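Neutral ceramidase (Pseudomonas aeruginosa, PDB 2ZWS) hydrolyses the N-acyl linkage of ceramides to yield sphingosine and free fatty acid, and also catalyses the reverse synthesis, as a secreted zinc-dependent amidohydrolase. Local coordinates at residues D296-F301 / V484-R489. Numbering follows the deposited sequence.
Sequences DSRFRF and VALRER. With PLM (palmitic acid), chain G.
Leu486 supplies the tightly packed part of the contact, its side chain passing alongside those of Asp296 and Arg298 on the facing strand, in the opposite direction. Methyl CD2 lies 3.2 Å from Asp296 OD2 and 3.5 Å from Arg298 NH1. Leu486 CG rests 3.8 Å from Arg298 CG, and the Arg298 chain bends at chi2. Asp296 CG stands anti to its backbone N (chi1 -159°), which places this carboxylate carbon where Leu486 CD2 packs against it. The guanidinium is sandwiched: Leu486 CA lies over the rim of one face, and the carboxyl end of the palmitic acid over the other, its O2 3.1 Å from Arg298 NH2. Within the strand, NH1 donates to Ser297 O (2.9 Å), nearly in the guanidinium plane but 49° out of the carbonyl plane, and forms a salt bridge with Asp296 OD1 whose hydrogen-bond geometry is weak.

No direct hydrogen bond joins the two segments; water 1 makes the link. It donates to Asp296 OD2 (2.6 Å) and to Leu486 O, and accepts from Arg298 NH2, so it ties the ion pair to a carbonyl in the last turn of the helix. NH2 also bonds Leu490 O, just beyond that helix. Asp296 and the carbonyls at the helix C-terminal end would probably favour the positive charge of Arg298.

The looser, exposed side is at Arg489, which leaves the helix with positive phi. Of its two conformers, the one given pairs NH1 with Glu294 and not with Asp296.

The segment axes of 296-301 and 484-488 come within 9.0 Å, at 141° between their N-to-C directions. The arrangement is thus alpha/beta packing of a helix's C-terminal end against 295-303, the outermost strand of a four-stranded mixed sheet, with a buried arginine meeting the fatty-acid carboxyl group.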
loop_
_atom_site.group_PDB
_atom_site.type_symbol
_atom_site.label_atom_id
_atom_site.label_comp_id
_atom_site.label_asym_id
_atom_site.label_seq_id
_atom_site.Cartn_x
_atom_site.Cartn_y
_atom_site.Cartn_z
ATOM N N ASP A 296 6.959 -18.283 -15.114
ATOM C CA ASP A 296 6.238 -17.866 -16.313
ATOM C C ASP A 296 5.308 -16.748 -15.910
ATOM O O ASP A 296 5.101 -16.475 -14.702
ATOM C CB ASP A 296 5.430 -19.054 -16.873
ATOM C CG ASP A 296 5.052 -18.899 -18.345
ATOM O OD1 ASP A 296 5.417 -17.906 -19.009
ATOM O OD2 ASP A 296 4.394 -19.831 -18.837
ATOM N N SER A 297 4.746 -16.094 -16.917
ATOM C CA SER A 297 3.782 -15.043 -16.617
ATOM C C SER A 297 2.947 -14.690 -17.832
ATOM O O SER A 297 3.318 -14.999 -18.993
ATOM C CB SER A 297 4.519 -13.794 -16.130
ATOM O OG SER A 297 5.336 -13.307 -17.185
ATOM N N ARG A 298 1.817 -14.027 -17.560
ATOM C CA ARG A 298 1.011 -13.418 -18.630
ATOM C C ARG A 298 0.484 -12.084 -18.115
ATOM O O ARG A 298 0.358 -11.881 -16.900
ATOM C CB ARG A 298 -0.177 -14.304 -19.038
ATOM C CG ARG A 298 0.192 -15.602 -19.731
ATOM C CD ARG A 298 0.803 -15.414 -21.132
ATOM N NE ARG A 298 0.919 -16.712 -21.791
ATOM C CZ ARG A 298 1.868 -17.610 -21.510
ATOM N NH1 ARG A 298 2.794 -17.354 -20.593
ATOM N NH2 ARG A 298 1.883 -18.778 -22.134
ATOM N N PHE A 299 0.191 -11.194 -19.056
ATOM C CA PHE A 299 -0.317 -9.876 -18.728
ATOM C C PHE A 299 -1.150 -9.379 -19.895
ATOM O O PHE A 299 -0.769 -9.572 -21.059
ATOM C CB PHE A 299 0.834 -8.882 -18.520
ATOM C CG PHE A 299 0.379 -7.460 -18.343
ATOM C CD1 PHE A 299 0.203 -6.939 -17.068
ATOM C CD2 PHE A 299 0.114 -6.644 -19.449
ATOM C CE1 PHE A 299 -0.261 -5.651 -16.885
ATOM C CE2 PHE A 299 -0.320 -5.346 -19.266
ATOM C CZ PHE A 299 -0.510 -4.849 -17.999
ATOM N N ARG A 300 -2.247 -8.701 -19.572
ATOM C CA ARG A 300 -3.101 -8.089 -20.573
ATOM C C ARG A 300 -3.757 -6.839 -20.012
ATOM O O ARG A 300 -4.341 -6.905 -18.937
ATOM C CB ARG A 300 -4.229 -9.087 -20.916
ATOM C CG ARG A 300 -4.343 -9.284 -22.351
ATOM C CD ARG A 300 -5.765 -9.265 -22.810
ATOM N NE ARG A 300 -6.663 -10.246 -22.220
ATOM C CZ ARG A 300 -7.958 -10.286 -22.530
ATOM N NH1 ARG A 300 -8.433 -9.413 -23.402
ATOM N NH2 ARG A 300 -8.775 -11.199 -21.994
ATOM N N PHE A 301 -3.687 -5.717 -20.739
ATOM C CA PHE A 301 -4.661 -4.643 -20.529
ATOM C C PHE A 301 -5.979 -5.009 -21.209
ATOM O O PHE A 301 -6.000 -5.334 -22.403
ATOM C CB PHE A 301 -4.172 -3.303 -21.061
ATOM C CG PHE A 301 -3.174 -2.605 -20.165
ATOM C CD1 PHE A 301 -3.530 -2.210 -18.870
ATOM C CD2 PHE A 301 -1.902 -2.272 -20.633
ATOM C CE1 PHE A 301 -2.636 -1.520 -18.052
ATOM C CE2 PHE A 301 -0.962 -1.594 -19.802
ATOM C CZ PHE A 301 -1.326 -1.237 -18.518
ATOM N N VAL A 484 -5.725 -20.652 -18.606
ATOM C CA VAL A 484 -5.750 -21.613 -19.713
ATOM C C VAL A 484 -4.638 -21.304 -20.711
ATOM O O VAL A 484 -3.918 -22.211 -21.136
ATOM C CB VAL A 484 -7.122 -21.615 -20.406
ATOM C CG1 VAL A 484 -7.073 -22.395 -21.770
ATOM C CG2 VAL A 484 -8.175 -22.237 -19.472
ATOM N N ALA A 485 -4.463 -20.027 -21.064
ATOM C CA ALA A 485 -3.320 -19.650 -21.923
ATOM C C ALA A 485 -1.954 -20.102 -21.362
ATOM O O ALA A 485 -1.127 -20.646 -22.090
ATOM C CB ALA A 485 -3.331 -18.146 -22.198
ATOM N N LEU A 486 -1.718 -19.857 -20.070
ATOM C CA LEU A 486 -0.503 -20.361 -19.403
ATOM C C LEU A 486 -0.383 -21.866 -19.541
ATOM O O LEU A 486 0.675 -22.381 -19.901
ATOM C CB LEU A 486 -0.518 -19.998 -17.912
ATOM C CG LEU A 486 0.162 -18.688 -17.578
ATOM C CD1 LEU A 486 -0.341 -18.164 -16.241
ATOM C CD2 LEU A 486 1.671 -18.826 -17.594
ATOM N N ARG A 487 -1.478 -22.576 -19.258
ATOM C CA ARG A 487 -1.477 -24.033 -19.285
ATOM C C ARG A 487 -1.090 -24.546 -20.667
ATOM O O ARG A 487 -0.322 -25.510 -20.782
ATOM C CB ARG A 487 -2.860 -24.560 -18.932
ATOM C CG ARG A 487 -2.958 -26.112 -18.876
ATOM C CD ARG A 487 -4.382 -26.505 -18.572
ATOM N NE ARG A 487 -5.273 -26.279 -19.715
ATOM C CZ ARG A 487 -6.579 -26.044 -19.639
ATOM N NH1 ARG A 487 -7.195 -25.917 -18.460
ATOM N NH2 ARG A 487 -7.278 -25.913 -20.762
ATOM N N GLU A 488 -1.677 -23.932 -21.689
ATOM C CA GLU A 488 -1.527 -24.404 -23.069
ATOM C C GLU A 488 -0.304 -23.829 -23.763
ATOM O O GLU A 488 -0.038 -24.134 -24.947
ATOM C CB GLU A 488 -2.787 -24.053 -23.863
ATOM C CG GLU A 488 -4.051 -24.707 -23.349
ATOM C CD GLU A 488 -3.941 -26.227 -23.231
ATOM O OE1 GLU A 488 -4.374 -26.791 -22.205
ATOM O OE2 GLU A 488 -3.410 -26.875 -24.166
ATOM N N ARG A 489 0.462 -23.075 -22.974
ATOM C CA ARG A 489 1.473 -22.167 -23.473
ATOM C C ARG A 489 0.592 -21.230 -24.316
ATOM O O ARG A 489 -0.589 -21.104 -24.034
ATOM C CB ARG A 489 2.592 -22.924 -24.214
ATOM C CG ARG A 489 3.128 -24.192 -23.481
ATOM C CD ARG A 489 3.980 -23.894 -22.229
ATOM N NE ARG A 489 4.492 -25.084 -21.517
ATOM C CZ ARG A 489 5.401 -25.033 -20.531
ATOM N NH1 ARG A 489 5.912 -23.858 -20.165
ATOM N NH2 ARG A 489 5.797 -26.138 -19.908
HETATM C C1 PLM G . 4.183 -17.347 -24.791
HETATM O O1 PLM G . 5.274 -17.090 -24.219
HETATM O O2 PLM G . 3.661 -18.477 -24.636
HETATM C C2 PLM G . 3.510 -16.312 -25.660
HETATM C C3 PLM G . 3.395 -15.001 -24.887
HETATM C C4 PLM G . 2.876 -13.891 -25.791
HETATM C C5 PLM G . 3.916 -13.313 -26.749
HETATM C C6 PLM G . 3.366 -12.021 -27.345
HETATM C C7 PLM G . 2.733 -12.260 -28.711
HETATM C C8 PLM G . 1.213 -12.188 -28.670
HETATM C C9 PLM G . 0.628 -12.212 -30.080
HETATM C CA PLM G . -0.428 -13.298 -30.248
HETATM C CB PLM G . -1.832 -12.748 -30.011
HETATM C CC PLM G . -2.615 -13.687 -29.101
HETATM C CD PLM G . -3.899 -14.172 -29.768
HETATM C CE PLM G . -4.454 -15.422 -29.094
HETATM C CF PLM G . -5.435 -15.078 -27.976
HETATM C CG PLM G . -6.839 -14.818 -28.511
HETATM O O HOH W 1 2.925 -21.012 -20.606
#